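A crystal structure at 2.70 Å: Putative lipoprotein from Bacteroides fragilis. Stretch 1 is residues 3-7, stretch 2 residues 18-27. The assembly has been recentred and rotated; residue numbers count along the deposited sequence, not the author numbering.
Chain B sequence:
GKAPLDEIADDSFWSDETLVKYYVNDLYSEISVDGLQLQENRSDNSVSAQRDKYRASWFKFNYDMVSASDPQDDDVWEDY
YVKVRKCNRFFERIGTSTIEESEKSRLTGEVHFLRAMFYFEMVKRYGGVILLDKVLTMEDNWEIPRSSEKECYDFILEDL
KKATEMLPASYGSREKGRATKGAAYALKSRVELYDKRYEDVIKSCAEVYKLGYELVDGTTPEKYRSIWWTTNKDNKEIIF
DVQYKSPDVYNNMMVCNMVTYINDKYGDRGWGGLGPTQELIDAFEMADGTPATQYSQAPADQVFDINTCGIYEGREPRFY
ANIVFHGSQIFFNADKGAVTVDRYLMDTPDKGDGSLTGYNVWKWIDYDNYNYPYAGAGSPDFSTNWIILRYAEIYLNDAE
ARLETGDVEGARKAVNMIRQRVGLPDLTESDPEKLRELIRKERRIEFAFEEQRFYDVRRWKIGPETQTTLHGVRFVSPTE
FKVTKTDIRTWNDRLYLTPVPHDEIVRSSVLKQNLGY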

# COMPACT_ATOMS: atom_id res chain seq x y z
N ALA B 3 1.70 -5.34 -10.26
CA ALA B 3 2.41 -6.06 -11.30
C ALA B 3 2.73 -5.15 -12.51
O ALA B 3 1.94 -4.25 -12.82
CB ALA B 3 1.57 -7.24 -11.75
N PRO B 4 3.85 -5.41 -13.23
CA PRO B 4 4.12 -4.66 -14.47
C PRO B 4 3.01 -4.90 -15.50
O PRO B 4 2.42 -5.97 -15.53
CB PRO B 4 5.46 -5.23 -14.94
CG PRO B 4 6.06 -5.87 -13.74
CD PRO B 4 4.89 -6.43 -13.02
N LEU B 5 2.73 -3.88 -16.34
CA LEU B 5 1.64 -3.90 -17.33
C LEU B 5 1.64 -5.14 -18.23
O LEU B 5 0.56 -5.65 -18.52
CB LEU B 5 1.69 -2.63 -18.21
CG LEU B 5 0.42 -2.32 -19.00
CD1 LEU B 5 -0.60 -1.60 -18.14
CD2 LEU B 5 0.74 -1.53 -20.24
N ASP B 6 2.82 -5.63 -18.66
CA ASP B 6 2.93 -6.79 -19.56
C ASP B 6 2.32 -8.10 -18.98
O ASP B 6 1.97 -8.99 -19.76
CB ASP B 6 4.39 -7.02 -20.02
CG ASP B 6 5.39 -7.48 -18.97
OD1 ASP B 6 5.24 -7.11 -17.79
OD2 ASP B 6 6.38 -8.17 -19.36
N GLU B 7 2.12 -8.19 -17.64
CA GLU B 7 1.55 -9.36 -16.97
C GLU B 7 0.03 -9.55 -17.28
O GLU B 7 -0.48 -10.68 -17.20
CB GLU B 7 1.79 -9.30 -15.45
CG GLU B 7 3.26 -9.28 -15.08
CD GLU B 7 3.69 -10.22 -13.97
OE1 GLU B 7 3.29 -11.40 -13.99
OE2 GLU B 7 4.50 -9.79 -13.11
N THR B 18 2.34 0.10 -29.38
CA THR B 18 1.27 0.74 -28.61
C THR B 18 1.28 0.24 -27.17
O THR B 18 1.16 1.05 -26.24
CB THR B 18 -0.08 0.52 -29.29
OG1 THR B 18 0.04 0.95 -30.65
CG2 THR B 18 -1.21 1.27 -28.62
N LEU B 19 1.45 -1.08 -26.98
CA LEU B 19 1.50 -1.68 -25.64
C LEU B 19 2.77 -1.26 -24.89
O LEU B 19 2.70 -1.00 -23.69
CB LEU B 19 1.40 -3.21 -25.71
CG LEU B 19 0.09 -3.81 -26.22
CD1 LEU B 19 0.16 -5.32 -26.16
CD2 LEU B 19 -1.12 -3.29 -25.44
N VAL B 20 3.91 -1.16 -25.61
CA VAL B 20 5.17 -0.73 -25.01
C VAL B 20 5.05 0.73 -24.62
O VAL B 20 5.49 1.10 -23.53
CB VAL B 20 6.40 -1.00 -25.91
CG1 VAL B 20 7.68 -0.42 -25.29
CG2 VAL B 20 6.57 -2.50 -26.16
N LYS B 21 4.39 1.55 -25.48
CA LYS B 21 4.15 2.97 -25.19
C LYS B 21 3.24 3.09 -23.94
O LYS B 21 3.48 3.96 -23.09
CB LYS B 21 3.57 3.70 -26.42
N TYR B 22 2.25 2.16 -23.79
CA TYR B 22 1.34 2.11 -22.63
C TYR B 22 2.10 1.72 -21.35
O TYR B 22 1.80 2.24 -20.28
CB TYR B 22 0.18 1.14 -22.88
CG TYR B 22 -0.90 1.66 -23.81
CD1 TYR B 22 -1.08 3.02 -24.01
CD2 TYR B 22 -1.79 0.78 -24.44
CE1 TYR B 22 -2.06 3.50 -24.89
CE2 TYR B 22 -2.79 1.25 -25.29
CZ TYR B 22 -2.92 2.61 -25.52
OH TYR B 22 -3.92 3.09 -26.36
N TYR B 23 3.12 0.83 -21.48
CA TYR B 23 3.95 0.41 -20.36
C TYR B 23 4.68 1.63 -19.77
O TYR B 23 4.69 1.81 -18.55
CB TYR B 23 4.95 -0.68 -20.80
CG TYR B 23 5.66 -1.37 -19.66
CD1 TYR B 23 6.71 -0.74 -18.98
CD2 TYR B 23 5.31 -2.66 -19.27
CE1 TYR B 23 7.34 -1.36 -17.90
CE2 TYR B 23 5.93 -3.28 -18.19
CZ TYR B 23 6.95 -2.63 -17.51
OH TYR B 23 7.60 -3.25 -16.48
N VAL B 24 5.28 2.46 -20.65
CA VAL B 24 6.02 3.66 -20.24
C VAL B 24 5.03 4.67 -19.60
O VAL B 24 5.38 5.27 -18.59
CB VAL B 24 6.85 4.25 -21.40
CG1 VAL B 24 7.66 5.46 -20.96
CG2 VAL B 24 7.78 3.20 -21.97
N ASN B 25 3.79 4.76 -20.12
CA ASN B 25 2.75 5.62 -19.52
C ASN B 25 2.44 5.18 -18.10
O ASN B 25 2.25 6.04 -17.22
CB ASN B 25 1.46 5.61 -20.34
CG ASN B 25 1.50 6.30 -21.69
OD1 ASN B 25 2.55 6.76 -22.19
ND2 ASN B 25 0.34 6.37 -22.32
N ASP B 26 2.43 3.84 -17.86
CA ASP B 26 2.21 3.26 -16.54
C ASP B 26 3.34 3.64 -15.60
O ASP B 26 3.09 3.90 -14.42
CB ASP B 26 2.07 1.74 -16.64
CG ASP B 26 1.70 1.05 -15.34
OD1 ASP B 26 0.67 1.44 -14.74
OD2 ASP B 26 2.40 0.08 -14.96
N LEU B 27 4.58 3.70 -16.13
CA LEU B 27 5.76 4.07 -15.34
C LEU B 27 5.68 5.54 -14.95
O LEU B 27 6.01 5.88 -13.82
CB LEU B 27 7.07 3.75 -16.07
CG LEU B 27 7.39 2.29 -16.34
CD1 LEU B 27 8.54 2.15 -17.29
CD2 LEU B 27 7.73 1.58 -15.08

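Packing of residues 3-7 against the helix of residues 18-27 in the putative lipoprotein from Bacteroides fragilis. No hydrogen bond joins the two stretches; they are held by van der Waals packing that buries 279 Å², summed over both sides. Stretch 1 approaches as a loop through Ala 3 and Pro 4, then turns into a short 3-10 segment at residues 5-7, closed by a hydrogen bond from Glu 7 N to Pro 4 O (3.1 Å). This turn presents Leu 5, whose CA-to-CB bond points toward the helix and which has the largest covered area of any residue here.

Along the helix, Thr 18 lies beyond reach of stretch 1, but Thr 18 O accepts the hydrogen bond from Tyr 22 N (2.9 Å) and so helps hold the backbone in shape. Leu 19 is the first residue to be touched, and it is touched through its backbone: Leu 5 CD2 lies 4.0 Å from Leu 19 O. Leu 19 O already accepts a hydrogen bond from Tyr 23 N (2.9 Å), so a methyl group can rest beside it without leaving it unpaired. Val 20, buried, has its CA-to-CB bond pointing away from stretch 1, and Lys 21, modelled only to CB, is out of reach; neither contributes.

Tyr 22 offers the base of its side chain. Leu 5 CD2 packs 3.8 Å from Tyr 22 CB and 3.7 Å from Tyr 22 C, while the phenol of Tyr 22 (chi1 m) leads away from the contact. Tyr 23 is the main partner on the helix. Its CA-to-CB bond points sideways, but the t rotamer brings the ring nearer to stretch 1, and Leu 5 CA and Tyr 23 CA are 5.8 Å apart. Leu 5 CD2 is 3.6 Å from Tyr 23 N, Leu 5 CB is 3.8 Å from Tyr 23 CD2, and Leu 5 N lies obliquely beside the ring. With chi1 t and chi2 near 83°, the leucine thus places one methyl against the helix backbone while its CB packs against the tyrosine ring; branched and apolar, it suits a spot lined by Tyr 22 CB and the ring of Tyr 23, with no polar group in its side chain to satisfy.

Farther out on the same ring, Pro 4 CB sits 3.8 Å from Tyr 23 CE2 and 3.3 Å from Tyr 23 OH. The compact, apolar proline suits this buried position beside the phenol, whose hydroxyl is hydrogen-bonded elsewhere in the structure. Asp 6 OD1 lies at the ring edge, near its plane, 3.9 Å from Tyr 23 CE2; both carboxylate oxygens of Asp 6 are satisfied elsewhere.

The CA-to-CB bond of Val 24 points away, and Asn 25, whose CA-to-CB bond points sideways, makes no contact with stretch 1. One turn beyond Tyr 22, Asp 26 has its CA-to-CB bond pointing toward stretch 1 and part of its surface covered. Asp 26 OD2 comes within 4.2 Å of Leu 5 N and 4.3 Å of Leu 5 CB, a loose approach, and finds its hydrogen bond elsewhere in the structure. Leu 27, buried, is out of reach, and the contact ends before it.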